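Local coordinates for tailspike protein (Siphovirus 9NA, PDB 3RIQ), which probably acts as the receptor-recognising tailspike of a Salmonella phage, binding cell-surface lipopolysaccharide and cleaving it as an endorhamnosidase, at residues N205-G210 and S218-I223; N174-E179 and I191-H196; A146-N151 and I156-P161; G227-D232 and P307-I312. All coordinates share one frame; numbering follows the deposited sequence. Where two conformers were deposited one is given.

Contact 1 of 4, residues N205-G210 and S218-I223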
loop_
_atom_site.group_PDB
_atom_site.type_symbol
_atom_site.label_atom_id
_atom_site.label_comp_id
_atom_site.label_asym_id
_atom_site.label_seq_id
_atom_site.Cartn_x
_atom_site.Cartn_y
_atom_site.Cartn_z
ATOM N N ASN A 205 -7.095 3.844 -23.307
ATOM C CA ASN A 205 -5.714 4.163 -23.639
ATOM C C ASN A 205 -4.931 4.151 -22.337
ATOM O O ASN A 205 -5.293 4.844 -21.345
ATOM C CB ASN A 205 -5.631 5.529 -24.287
ATOM C CG ASN A 205 -6.303 5.551 -25.645
ATOM O OD1 ASN A 205 -6.171 4.589 -26.429
ATOM N ND2 ASN A 205 -6.935 6.684 -25.968
ATOM N N LYS A 206 -3.900 3.329 -22.289
ATOM C CA LYS A 206 -3.186 3.083 -21.023
ATOM C C LYS A 206 -1.696 2.815 -21.217
ATOM O O LYS A 206 -1.287 2.269 -22.270
ATOM C CB LYS A 206 -3.857 1.948 -20.254
ATOM C CG LYS A 206 -3.714 0.595 -20.790
ATOM C CD LYS A 206 -4.561 -0.372 -19.949
ATOM C CE LYS A 206 -6.038 0.045 -20.025
ATOM N NZ LYS A 206 -6.944 -0.826 -19.294
ATOM N N VAL A 207 -0.903 3.184 -20.222
ATOM C CA VAL A 207 0.503 2.791 -20.146
ATOM C C VAL A 207 0.638 1.918 -18.904
ATOM O O VAL A 207 0.154 2.298 -17.813
ATOM C CB VAL A 207 1.397 4.047 -20.025
ATOM C CG1 VAL A 207 2.914 3.689 -19.884
ATOM C CG2 VAL A 207 1.159 4.986 -21.263
ATOM N N VAL A 208 1.332 0.779 -19.028
ATOM C CA VAL A 208 1.559 -0.131 -17.879
ATOM C C VAL A 208 3.010 -0.562 -17.857
ATOM O O VAL A 208 3.463 -1.204 -18.809
ATOM C CB VAL A 208 0.659 -1.408 -18.008
ATOM C CG1 VAL A 208 0.911 -2.367 -16.825
ATOM C CG2 VAL A 208 -0.828 -1.013 -18.134
ATOM N N GLY A 209 3.729 -0.245 -16.764
ATOM C CA GLY A 209 5.120 -0.713 -16.645
ATOM C C GLY A 209 6.116 0.316 -17.105
ATOM O O GLY A 209 5.741 1.285 -17.794
ATOM N N GLY A 210 7.399 0.086 -16.766
ATOM C CA GLY A 210 8.501 0.805 -17.393
ATOM C C GLY A 210 8.895 2.130 -16.776
ATOM O O GLY A 210 8.556 2.449 -15.621
ATOM N N SER A 218 5.307 15.908 -20.018
ATOM C CA SER A 218 4.950 15.017 -18.922
ATOM C C SER A 218 5.161 13.588 -19.413
ATOM O O SER A 218 5.058 13.335 -20.622
ATOM C CB SER A 218 3.501 15.266 -18.480
ATOM O OG SER A 218 3.315 16.613 -18.031
ATOM N N ALA A 219 5.473 12.632 -18.528
ATOM C CA ALA A 219 5.828 11.319 -19.067
ATOM C C ALA A 219 4.675 10.724 -19.886
ATOM O O ALA A 219 4.896 10.163 -20.985
ATOM C CB ALA A 219 6.267 10.359 -17.980
ATOM N N VAL A 220 3.454 10.844 -19.362
ATOM C CA VAL A 220 2.246 10.447 -20.091
ATOM C C VAL A 220 1.282 11.592 -19.985
ATOM O O VAL A 220 1.118 12.167 -18.893
ATOM C CB VAL A 220 1.598 9.146 -19.522
ATOM C CG1 VAL A 220 0.444 8.716 -20.418
ATOM C CG2 VAL A 220 2.641 8.014 -19.368
ATOM N N LEU A 221 0.625 11.921 -21.118
ATOM C CA LEU A 221 -0.296 13.059 -21.191
ATOM C C LEU A 221 -1.622 12.622 -21.821
ATOM O O LEU A 221 -1.625 11.962 -22.886
ATOM C CB LEU A 221 0.348 14.169 -22.037
ATOM C CG LEU A 221 -0.538 15.402 -22.288
ATOM C CD1 LEU A 221 -0.756 16.160 -20.991
ATOM C CD2 LEU A 221 0.104 16.296 -23.303
ATOM N N PHE A 222 -2.726 12.923 -21.144
ATOM C CA PHE A 222 -4.098 12.610 -21.626
ATOM C C PHE A 222 -4.846 13.875 -22.061
ATOM O O PHE A 222 -4.849 14.872 -21.330
ATOM C CB PHE A 222 -4.926 11.926 -20.532
ATOM C CG PHE A 222 -4.409 10.565 -20.154
ATOM C CD1 PHE A 222 -4.891 9.413 -20.780
ATOM C CD2 PHE A 222 -3.363 10.432 -19.235
ATOM C CE1 PHE A 222 -4.379 8.144 -20.469
ATOM C CE2 PHE A 222 -2.857 9.159 -18.920
ATOM C CZ PHE A 222 -3.350 8.031 -19.544
ATOM N N ILE A 223 -5.444 13.822 -23.261
ATOM C CA ILE A 223 -6.249 14.909 -23.802
ATOM C C ILE A 223 -7.606 14.353 -24.235
ATOM O O ILE A 223 -7.666 13.487 -25.124
ATOM C CB ILE A 223 -5.505 15.536 -25.025
ATOM C CG1 ILE A 223 -4.256 16.268 -24.555
ATOM C CG2 ILE A 223 -6.435 16.460 -25.857
ATOM C CD1 ILE A 223 -3.219 16.550 -25.692
#

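Contact 2 of 4, residues N174-E179 and I191-H196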
loop_
_atom_site.group_PDB
_atom_site.type_symbol
_atom_site.label_atom_id
_atom_site.label_comp_id
_atom_site.label_asym_id
_atom_site.label_seq_id
_atom_site.Cartn_x
_atom_site.Cartn_y
_atom_site.Cartn_z
ATOM N N ASN A 174 -8.121 4.670 -29.683
ATOM C CA ASN A 174 -8.790 4.061 -28.515
ATOM C C ASN A 174 -8.177 2.688 -28.269
ATOM O O ASN A 174 -7.666 2.038 -29.202
ATOM C CB ASN A 174 -10.288 3.875 -28.759
ATOM C CG ASN A 174 -11.003 5.178 -29.000
ATOM O OD1 ASN A 174 -11.326 5.916 -28.057
ATOM N ND2 ASN A 174 -11.250 5.480 -30.290
ATOM N N HIS A 175 -8.233 2.255 -27.014
ATOM C CA HIS A 175 -7.715 0.944 -26.617
ATOM C C HIS A 175 -6.286 0.738 -27.086
ATOM O O HIS A 175 -5.912 -0.363 -27.552
ATOM C CB HIS A 175 -8.678 -0.174 -27.015
ATOM C CG HIS A 175 -9.997 -0.071 -26.307
ATOM N ND1 HIS A 175 -10.162 -0.451 -24.990
ATOM C CD2 HIS A 175 -11.175 0.463 -26.700
ATOM C CE1 HIS A 175 -11.404 -0.197 -24.616
ATOM N NE2 HIS A 175 -12.036 0.368 -25.635
ATOM N N ILE A 176 -5.481 1.798 -26.964
ATOM C CA ILE A 176 -4.030 1.643 -27.133
ATOM C C ILE A 176 -3.447 1.181 -25.794
ATOM O O ILE A 176 -3.647 1.824 -24.756
ATOM C CB ILE A 176 -3.365 2.987 -27.547
ATOM C CG1 ILE A 176 -4.039 3.554 -28.824
ATOM C CG2 ILE A 176 -1.864 2.788 -27.692
ATOM C CD1 ILE A 176 -3.933 2.670 -30.048
ATOM N N LEU A 177 -2.722 0.062 -25.814
ATOM C CA LEU A 177 -1.988 -0.384 -24.612
ATOM C C LEU A 177 -0.511 -0.273 -24.870
ATOM O O LEU A 177 -0.017 -0.886 -25.822
ATOM C CB LEU A 177 -2.346 -1.858 -24.304
ATOM C CG LEU A 177 -1.485 -2.526 -23.220
ATOM C CD1 LEU A 177 -1.646 -1.820 -21.824
ATOM C CD2 LEU A 177 -1.904 -4.001 -23.113
ATOM N N VAL A 178 0.191 0.530 -24.059
ATOM C CA VAL A 178 1.645 0.641 -24.146
ATOM C C VAL A 178 2.266 -0.037 -22.937
ATOM O O VAL A 178 2.083 0.432 -21.795
ATOM C CB VAL A 178 2.114 2.113 -24.218
ATOM C CG1 VAL A 178 3.631 2.179 -24.459
ATOM C CG2 VAL A 178 1.342 2.863 -25.284
ATOM N N GLU A 179 2.956 -1.147 -23.169
ATOM C CA GLU A 179 3.568 -1.902 -22.071
ATOM C C GLU A 179 5.046 -1.584 -21.952
ATOM O O GLU A 179 5.789 -1.656 -22.935
ATOM C CB GLU A 179 3.431 -3.404 -22.286
ATOM C CG GLU A 179 1.962 -3.868 -22.113
ATOM C CD GLU A 179 1.758 -5.377 -22.274
ATOM O OE1 GLU A 179 2.541 -6.032 -23.014
ATOM O OE2 GLU A 179 0.767 -5.893 -21.711
ATOM N N ILE A 191 4.487 9.761 -23.841
ATOM C CA ILE A 191 3.371 9.136 -24.531
ATOM C C ILE A 191 2.189 10.057 -24.395
ATOM O O ILE A 191 1.838 10.439 -23.259
ATOM C CB ILE A 191 2.986 7.780 -23.874
ATOM C CG1 ILE A 191 4.167 6.787 -23.843
ATOM C CG2 ILE A 191 1.746 7.187 -24.587
ATOM C CD1 ILE A 191 4.614 6.319 -25.083
ATOM N N THR A 192 1.540 10.398 -25.501
ATOM C CA THR A 192 0.379 11.290 -25.445
ATOM C C THR A 192 -0.813 10.650 -26.117
ATOM O O THR A 192 -0.691 10.150 -27.237
ATOM C CB THR A 192 0.666 12.630 -26.199
ATOM O OG1 THR A 192 1.797 13.289 -25.643
ATOM C CG2 THR A 192 -0.559 13.573 -26.177
ATOM N N PHE A 193 -1.977 10.701 -25.460
ATOM C CA PHE A 193 -3.235 10.250 -26.076
ATOM C C PHE A 193 -4.053 11.495 -26.378
ATOM O O PHE A 193 -4.623 12.132 -25.463
ATOM C CB PHE A 193 -3.977 9.263 -25.174
ATOM C CG PHE A 193 -3.150 8.076 -24.797
ATOM C CD1 PHE A 193 -2.839 7.110 -25.766
ATOM C CD2 PHE A 193 -2.667 7.922 -23.484
ATOM C CE1 PHE A 193 -2.065 5.995 -25.456
ATOM C CE2 PHE A 193 -1.898 6.778 -23.153
ATOM C CZ PHE A 193 -1.606 5.827 -24.144
ATOM N N GLU A 194 -4.040 11.905 -27.656
ATOM C CA GLU A 194 -4.590 13.198 -28.084
ATOM C C GLU A 194 -5.939 12.992 -28.763
ATOM O O GLU A 194 -5.970 12.552 -29.921
ATOM C CB GLU A 194 -3.601 13.824 -29.073
ATOM C CG GLU A 194 -4.009 15.178 -29.611
ATOM C CD GLU A 194 -3.099 15.620 -30.731
ATOM O OE1 GLU A 194 -2.806 14.840 -31.616
ATOM O OE2 GLU A 194 -2.657 16.766 -30.740
ATOM N N ASN A 195 -7.047 13.289 -28.061
ATOM C CA ASN A 195 -8.392 13.005 -28.596
ATOM C C ASN A 195 -9.315 14.216 -28.723
ATOM O O ASN A 195 -10.514 14.067 -28.864
ATOM C CB ASN A 195 -9.074 11.875 -27.795
ATOM C CG ASN A 195 -8.345 10.543 -27.933
ATOM O OD1 ASN A 195 -7.309 10.344 -27.330
ATOM N ND2 ASN A 195 -8.854 9.668 -28.757
ATOM N N HIS A 196 -8.766 15.425 -28.739
ATOM C CA HIS A 196 -9.649 16.591 -28.783
ATOM C C HIS A 196 -10.168 16.974 -30.181
ATOM O O HIS A 196 -10.964 17.888 -30.279
ATOM C CB HIS A 196 -8.944 17.810 -28.201
ATOM C CG HIS A 196 -7.809 18.257 -29.062
ATOM N ND1 HIS A 196 -6.697 17.469 -29.274
ATOM C CD2 HIS A 196 -7.639 19.371 -29.809
ATOM C CE1 HIS A 196 -5.885 18.087 -30.113
ATOM N NE2 HIS A 196 -6.431 19.252 -30.444
#

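Contact 3 of 4, residues A146-N151 and I156-P161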
loop_
_atom_site.group_PDB
_atom_site.type_symbol
_atom_site.label_atom_id
_atom_site.label_comp_id
_atom_site.label_asym_id
_atom_site.label_seq_id
_atom_site.Cartn_x
_atom_site.Cartn_y
_atom_site.Cartn_z
ATOM N N ALA A 146 12.296 13.065 -32.549
ATOM C CA ALA A 146 11.619 12.100 -33.421
ATOM C C ALA A 146 10.310 11.672 -32.760
ATOM O O ALA A 146 10.325 11.014 -31.698
ATOM C CB ALA A 146 12.528 10.875 -33.624
ATOM N N THR A 147 9.192 11.994 -33.410
ATOM C CA THR A 147 7.864 11.609 -32.908
ATOM C C THR A 147 7.165 10.678 -33.880
ATOM O O THR A 147 7.034 10.994 -35.087
ATOM C CB THR A 147 7.003 12.888 -32.694
ATOM O OG1 THR A 147 7.713 13.761 -31.807
ATOM C CG2 THR A 147 5.651 12.567 -32.081
ATOM N N LEU A 148 6.683 9.554 -33.353
ATOM C CA LEU A 148 5.779 8.671 -34.107
ATOM C C LEU A 148 4.368 9.152 -33.811
ATOM O O LEU A 148 3.971 9.208 -32.647
ATOM C CB LEU A 148 5.937 7.210 -33.609
ATOM C CG LEU A 148 5.211 6.184 -34.529
ATOM C CD1 LEU A 148 5.876 6.119 -35.928
ATOM C CD2 LEU A 148 5.150 4.820 -33.841
ATOM N N ARG A 149 3.596 9.455 -34.857
ATOM C CA ARG A 149 2.196 9.830 -34.698
ATOM C C ARG A 149 1.346 8.736 -35.320
ATOM O O ARG A 149 1.368 8.541 -36.556
ATOM C CB ARG A 149 1.914 11.175 -35.359
ATOM C CG ARG A 149 0.509 11.713 -35.053
ATOM C CD ARG A 149 0.241 13.044 -35.712
ATOM N NE ARG A 149 -0.784 13.764 -34.947
ATOM C CZ ARG A 149 -1.082 15.046 -35.129
ATOM N NH1 ARG A 149 -0.503 15.723 -36.131
ATOM N NH2 ARG A 149 -1.971 15.647 -34.332
ATOM N N VAL A 150 0.615 8.009 -34.472
ATOM C CA VAL A 150 -0.289 6.936 -34.916
ATOM C C VAL A 150 -1.685 7.560 -34.977
ATOM O O VAL A 150 -2.195 8.019 -33.946
ATOM C CB VAL A 150 -0.239 5.746 -33.954
ATOM C CG1 VAL A 150 -1.301 4.712 -34.300
ATOM C CG2 VAL A 150 1.153 5.130 -33.931
ATOM N N ASN A 151 -2.276 7.609 -36.178
ATOM C CA ASN A 151 -3.541 8.316 -36.365
ATOM C C ASN A 151 -4.729 7.376 -36.511
ATOM O O ASN A 151 -4.700 6.444 -37.333
ATOM C CB ASN A 151 -3.432 9.163 -37.637
ATOM C CG ASN A 151 -2.328 10.240 -37.556
ATOM O OD1 ASN A 151 -1.418 10.328 -38.428
ATOM N ND2 ASN A 151 -2.406 11.047 -36.546
ATOM N N ILE A 156 -4.448 -1.317 -30.435
ATOM C CA ILE A 156 -3.038 -1.581 -30.832
ATOM C C ILE A 156 -2.235 -1.755 -29.587
ATOM O O ILE A 156 -2.384 -0.975 -28.619
ATOM C CB ILE A 156 -2.427 -0.404 -31.664
ATOM C CG1 ILE A 156 -3.426 0.097 -32.729
ATOM C CG2 ILE A 156 -1.065 -0.843 -32.230
ATOM C CD1 ILE A 156 -3.735 -0.886 -33.870
ATOM N N ILE A 157 -1.370 -2.768 -29.579
ATOM C CA ILE A 157 -0.477 -2.941 -28.429
ATOM C C ILE A 157 0.945 -2.592 -28.835
ATOM O O ILE A 157 1.428 -3.100 -29.845
ATOM C CB ILE A 157 -0.553 -4.427 -27.866
ATOM C CG1 ILE A 157 -2.004 -4.792 -27.483
ATOM C CG2 ILE A 157 0.426 -4.604 -26.677
ATOM C CD1 ILE A 157 -2.172 -6.234 -27.047
ATOM N N PHE A 158 1.598 -1.731 -28.053
ATOM C CA PHE A 158 3.027 -1.455 -28.198
ATOM C C PHE A 158 3.738 -2.138 -27.044
ATOM O O PHE A 158 3.387 -1.886 -25.890
ATOM C CB PHE A 158 3.299 0.072 -28.121
ATOM C CG PHE A 158 3.134 0.798 -29.428
ATOM C CD1 PHE A 158 1.904 0.809 -30.095
ATOM C CD2 PHE A 158 4.197 1.525 -29.955
ATOM C CE1 PHE A 158 1.761 1.482 -31.355
ATOM C CE2 PHE A 158 4.063 2.212 -31.190
ATOM C CZ PHE A 158 2.813 2.197 -31.886
ATOM N N THR A 159 4.751 -2.935 -27.329
ATOM C CA THR A 159 5.541 -3.537 -26.276
ATOM C C THR A 159 6.967 -3.019 -26.235
ATOM O O THR A 159 7.664 -2.977 -27.218
ATOM C CB THR A 159 5.517 -5.082 -26.324
ATOM O OG1 THR A 159 6.117 -5.595 -27.534
ATOM C CG2 THR A 159 4.085 -5.554 -26.241
ATOM N N HIS A 160 7.372 -2.629 -25.043
ATOM C CA HIS A 160 8.740 -2.167 -24.796
ATOM C C HIS A 160 9.239 -1.086 -25.742
ATOM O O HIS A 160 10.351 -1.159 -26.265
ATOM C CB HIS A 160 9.721 -3.351 -24.766
ATOM C CG HIS A 160 9.270 -4.494 -23.902
ATOM N ND1 HIS A 160 8.842 -5.708 -24.414
ATOM C CD2 HIS A 160 9.206 -4.608 -22.555
ATOM C CE1 HIS A 160 8.528 -6.520 -23.414
ATOM N NE2 HIS A 160 8.733 -5.871 -22.275
ATOM N N PRO A 161 8.434 -0.052 -25.972
ATOM C CA PRO A 161 8.936 1.024 -26.825
ATOM C C PRO A 161 10.076 1.793 -26.207
ATOM O O PRO A 161 10.093 2.004 -25.005
ATOM C CB PRO A 161 7.717 1.916 -27.004
ATOM C CG PRO A 161 6.937 1.754 -25.685
ATOM C CD PRO A 161 7.099 0.250 -25.419
#

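Contact 4 of 4, residues G227-D232 and P307-I312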
loop_
_atom_site.group_PDB
_atom_site.type_symbol
_atom_site.label_atom_id
_atom_site.label_comp_id
_atom_site.label_asym_id
_atom_site.label_seq_id
_atom_site.Cartn_x
_atom_site.Cartn_y
_atom_site.Cartn_z
ATOM N N GLY A 227 -12.303 7.243 -19.173
ATOM C CA GLY A 227 -12.263 5.793 -18.952
ATOM C C GLY A 227 -13.624 5.106 -18.844
ATOM O O GLY A 227 -13.697 3.877 -18.763
ATOM N N GLY A 228 -14.704 5.897 -18.832
ATOM C CA GLY A 228 -16.053 5.373 -18.578
ATOM C C GLY A 228 -16.239 5.020 -17.109
ATOM O O GLY A 228 -15.282 5.066 -16.348
ATOM N N ASP A 229 -17.452 4.652 -16.686
ATOM C CA ASP A 229 -17.562 4.076 -15.335
ATOM C C ASP A 229 -16.640 2.841 -15.205
ATOM O O ASP A 229 -16.168 2.533 -14.110
ATOM C CB ASP A 229 -19.014 3.782 -14.975
ATOM C CG ASP A 229 -19.795 5.062 -14.748
ATOM O OD1 ASP A 229 -19.201 6.028 -14.197
ATOM O OD2 ASP A 229 -20.971 5.135 -15.176
ATOM N N ASP A 230 -16.323 2.224 -16.348
ATOM C CA ASP A 230 -15.345 1.141 -16.465
ATOM C C ASP A 230 -13.962 1.461 -15.886
ATOM O O ASP A 230 -13.201 0.536 -15.511
ATOM C CB ASP A 230 -15.049 0.778 -17.942
ATOM C CG ASP A 230 -16.260 0.785 -18.872
ATOM O OD1 ASP A 230 -17.167 1.634 -18.766
ATOM O OD2 ASP A 230 -16.205 -0.053 -19.821
ATOM N N HIS A 231 -13.587 2.749 -15.872
ATOM C CA HIS A 231 -12.222 3.131 -15.476
ATOM C C HIS A 231 -11.173 2.400 -16.301
ATOM O O HIS A 231 -10.143 1.943 -15.766
ATOM C CB HIS A 231 -12.057 2.984 -13.945
ATOM C CG HIS A 231 -12.684 4.132 -13.205
ATOM N ND1 HIS A 231 -14.052 4.250 -13.067
ATOM C CD2 HIS A 231 -12.151 5.250 -12.646
ATOM C CE1 HIS A 231 -14.343 5.395 -12.473
ATOM N NE2 HIS A 231 -13.206 6.014 -12.193
ATOM N N ASP A 232 -11.424 2.345 -17.621
ATOM C CA ASP A 232 -10.542 1.651 -18.559
ATOM C C ASP A 232 -9.693 2.730 -19.244
ATOM O O ASP A 232 -10.124 3.343 -20.213
ATOM C CB ASP A 232 -11.408 0.853 -19.566
ATOM C CG ASP A 232 -10.609 -0.087 -20.440
ATOM O OD1 ASP A 232 -9.362 -0.042 -20.461
ATOM O OD2 ASP A 232 -11.282 -0.918 -21.090
ATOM N N PRO A 307 -16.891 16.651 -12.091
ATOM C CA PRO A 307 -16.956 15.324 -11.491
ATOM C C PRO A 307 -16.032 14.320 -12.203
ATOM O O PRO A 307 -16.464 13.411 -12.905
ATOM C CB PRO A 307 -18.444 14.972 -11.593
ATOM C CG PRO A 307 -18.854 15.588 -12.958
ATOM C CD PRO A 307 -18.042 16.899 -12.992
ATOM N N THR A 308 -14.741 14.523 -12.025
ATOM C CA THR A 308 -13.760 13.726 -12.758
ATOM C C THR A 308 -13.738 12.259 -12.336
ATOM O O THR A 308 -13.453 11.402 -13.177
ATOM C CB THR A 308 -12.366 14.359 -12.686
ATOM O OG1 THR A 308 -12.065 14.712 -11.320
ATOM C CG2 THR A 308 -12.336 15.639 -13.538
ATOM N N GLN A 309 -13.988 11.952 -11.047
ATOM C CA GLN A 309 -14.084 10.536 -10.588
ATOM C C GLN A 309 -12.852 9.714 -10.966
ATOM O O GLN A 309 -12.975 8.567 -11.368
ATOM C CB GLN A 309 -15.332 9.852 -11.177
ATOM C CG GLN A 309 -16.688 10.374 -10.640
ATOM C CD GLN A 309 -17.801 9.337 -10.874
ATOM O OE1 GLN A 309 -17.841 8.283 -10.206
ATOM N NE2 GLN A 309 -18.668 9.599 -11.832
ATOM N N HIS A 310 -11.659 10.294 -10.855
ATOM C CA HIS A 310 -10.450 9.508 -11.036
ATOM C C HIS A 310 -10.200 8.655 -9.791
ATOM O O HIS A 310 -10.677 8.958 -8.682
ATOM C CB HIS A 310 -9.244 10.413 -11.290
ATOM C CG HIS A 310 -9.354 11.245 -12.534
ATOM N ND1 HIS A 310 -9.522 10.696 -13.790
ATOM C CD2 HIS A 310 -9.219 12.582 -12.715
ATOM C CE1 HIS A 310 -9.522 11.671 -14.690
ATOM N NE2 HIS A 310 -9.349 12.827 -14.062
ATOM N N ILE A 311 -9.435 7.588 -9.987
ATOM C CA ILE A 311 -8.845 6.807 -8.910
ATOM C C ILE A 311 -7.345 6.991 -8.956
ATOM O O ILE A 311 -6.706 6.731 -9.999
ATOM C CB ILE A 311 -9.215 5.304 -9.038
ATOM C CG1 ILE A 311 -10.747 5.117 -9.009
ATOM C CG2 ILE A 311 -8.473 4.461 -7.983
ATOM C CD1 ILE A 311 -11.233 3.644 -9.268
ATOM N N ILE A 312 -6.791 7.467 -7.844
ATOM C CA ILE A 312 -5.362 7.736 -7.751
ATOM C C ILE A 312 -4.844 6.957 -6.552
ATOM O O ILE A 312 -5.274 7.214 -5.427
ATOM C CB ILE A 312 -5.119 9.250 -7.525
ATOM C CG1 ILE A 312 -5.642 10.068 -8.727
ATOM C CG2 ILE A 312 -3.584 9.521 -7.274
ATOM C CD1 ILE A 312 -5.686 11.613 -8.444
HETATM O O HOH W 1 -17.432 6.239 -12.154
HETATM O O HOH W 2 -20.738 7.372 -12.305
#

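Contact 1 of 4, residues N205-G210 and S218-I223
Within the right-handed parallel beta-helix of the tailspike, Val-207 on strand 206-208 and Val-220 on strand 220-223 meet across the interior of a coil. Their side chains approach tip to tip, with CG2 of Val-207 as the probing methyl: it sits 3.9 Å from Val-220 CG2 and equally 3.9 Å from Val-220 CG1, so that one methyl is set against the fork of the other valine. In Val-207 this is the branch that stands beside the backbone N, because CG1 takes the place anti to that nitrogen (chi1 178°). The two CA atoms of this pair, Val-207 and Val-220, are 7.9 Å apart, a separation bridged by side chains with no hydrogen bond between the segments.

Two residues along the same pair of segments, the contact changes character. The ring of Phe-222 presents its rim to the backbone, and its CE1 lies 3.5 Å from Asn-205 O, which sits at the ring edge in the plane of the ring. A carbonyl oxygen in this position faces the slightly positive hydrogens of the aromatic rim. The carboxamide of Asn-205 is engaged elsewhere: OD1 accepts from the backbone N of Ile-176, while ND2 bonds to Cys-173 O and Asn-225 OD1. Val-235, from the next coil, packs against both Val-220 and Phe-222.

Inward-pointing valines and an aromatic ring filling the space between strands of different faces, each strand paired with neighbouring coils, are characteristic of the core of a parallel beta-helix.

Contact 2 of 4, residues N174-E179 and I191-H196
Phe-193 reaches from strand 184-194 toward Ile-176 and Val-178 of strand 176-179, with its ring lying between two faces of a parallel beta-helix coil. The aromatic side chain and that of Ile-176 lie aslant to each other. Ring atom CE1 of Phe-193 is 3.9 Å from Ile-176 CB and also 3.9 Å from Ile-176 CG2, so the ring meets the root of the isoleucine and its short branch. The longer branch leads away: with CG1 beside the backbone N (chi1 -55°), the ethyl arm is turned from the ring, and Phe-170 of strand 166-171 packs against this residue.

Val-178 takes a different position, at the rim of the ring and near its plane, where its CG2 lies 4.3 Å from Phe-193 CZ. Phe-193 is further packed against Phe-222 of the following coil, the two ring planes inclined at about 40°. Beyond the ring, Asn-195 is held by two hydrogen bonds, its ND2 to Cys-173 O and its OD1 to Asn-225 ND2. The other methyl of Val-178 faces the end of the Ile-191 side chain: Val-178 CG1 lies 4.3 Å from Ile-191 CD1.

Contact 3 of 4, residues A146-N151 and I156-P161
Apolar contacts carry this pairing, and they converge on the outer end of the Phe-158 ring. Leu-148 arrives at the rim: its CD2 lies in the plane of the ring, 3.9 Å from Phe-158 CE2 and 4.0 Å from Phe-158 CZ. The leucine reaches this far because CG is anti to the backbone N (chi1 -169°), which extends the side chain across the interior. Val-150 approaches the same end of the ring obliquely, its CG2 being 3.9 Å from Phe-158 CZ, and the valine and phenylalanine side chains run antiparallel alongside each other, offset. Since CD2 of Leu-148 and CG2 of Val-150 are themselves 4.0 Å apart, the two methyls and CZ form a nearly equilateral triangle, with the ring end set against the notch between the methyls.

Strands 146-151 and 156-159 belong to different faces of a right-handed parallel beta-helix, and the CA atoms of Leu-148 and Phe-158 stand 12.0 Å apart. The span between these backbones is bridged by the phenylalanine meeting the leucine and valine; no hydrogen bond joins the two segments.

Aromatic packing continues along the axis, where Phe-170 of strand 166-171 meets Phe-158 edge-to-face.

Polar and charged interactions lie away from this apolar cluster. Arg-149, alternating with the inward-pointing Leu-148 and Val-150, forms a salt bridge with Glu-194 and a hydrogen bond to Thr-171, while just past strand 156-159 NE2 of His-160 is hydrogen-bonded to Glu-179 OE2 of a neighbouring subunit in the trimer.

Contact 4 of 4, residues G227-D232 and P307-I312
The first torsion of His-231 (chi1 -78°) puts CG beside the backbone N and anti to the carbonyl carbon, which carries the imidazole toward Gln-309 and Ile-311. There NE2 donates a hydrogen bond of 2.7 Å to Gln-309 O, with an N-H...O angle of 164°, approaching almost straight down the carbonyl bond and in the ring plane. The other nitrogen is used as well: ND1 donates to Asp-229 O over 2.9 Å (170°), this time from above the carbonyl plane. Gripped at both nitrogens, the ring is fixed in its rotation; two carbonyl acceptors are consistent with an imidazole carrying both hydrogens, and so probably a positive charge.

His-231 closes a type I beta turn that begins at Gly-228, in a loop between strands 220-223 and 234-236 of the parallel beta-helix. The ring thereby fastens this loop to the approach of strand 311-318, two coils further on. Ile-311, in that strand, lays its CD1 over one face of the imidazole in a CH-pi contact, 4.2 Å from the ring centroid.

A more hydrated link runs beside it. Asp-229 OD1, which also forms a salt bridge with Arg-264, is 2.8 Å from water 2, and this water accepts from Gln-309 NE2 at 3.1 Å. Asp-230 and Asp-232 both form salt bridges with Lys-213 of a neighbouring subunit.

Along the chain the contacts follow one another in the order 3, 2, 1, 4, the first three tracing successive coils of the parallel beta-helix. The centres of contacts 3 and 2 lie about 9 Å apart and those of contacts 2 and 1 about 7 Å. On one face, strands 156-159, 176-179 and 206-208 are consecutive parallel neighbours; on another, 184-194 pairs with 220-223. Contact 4, about 15 Å from contact 1 centre to centre and joined to it by the Lys-206 to Asp-232 salt bridge, spans from the loop after strand 220-223 to strand 311-318. Contacts 3, 2 and 1 are thus part of the apolar interior, contact 2 touching both others; residues of contacts 2, 3 and 4 also meet neighbouring subunits.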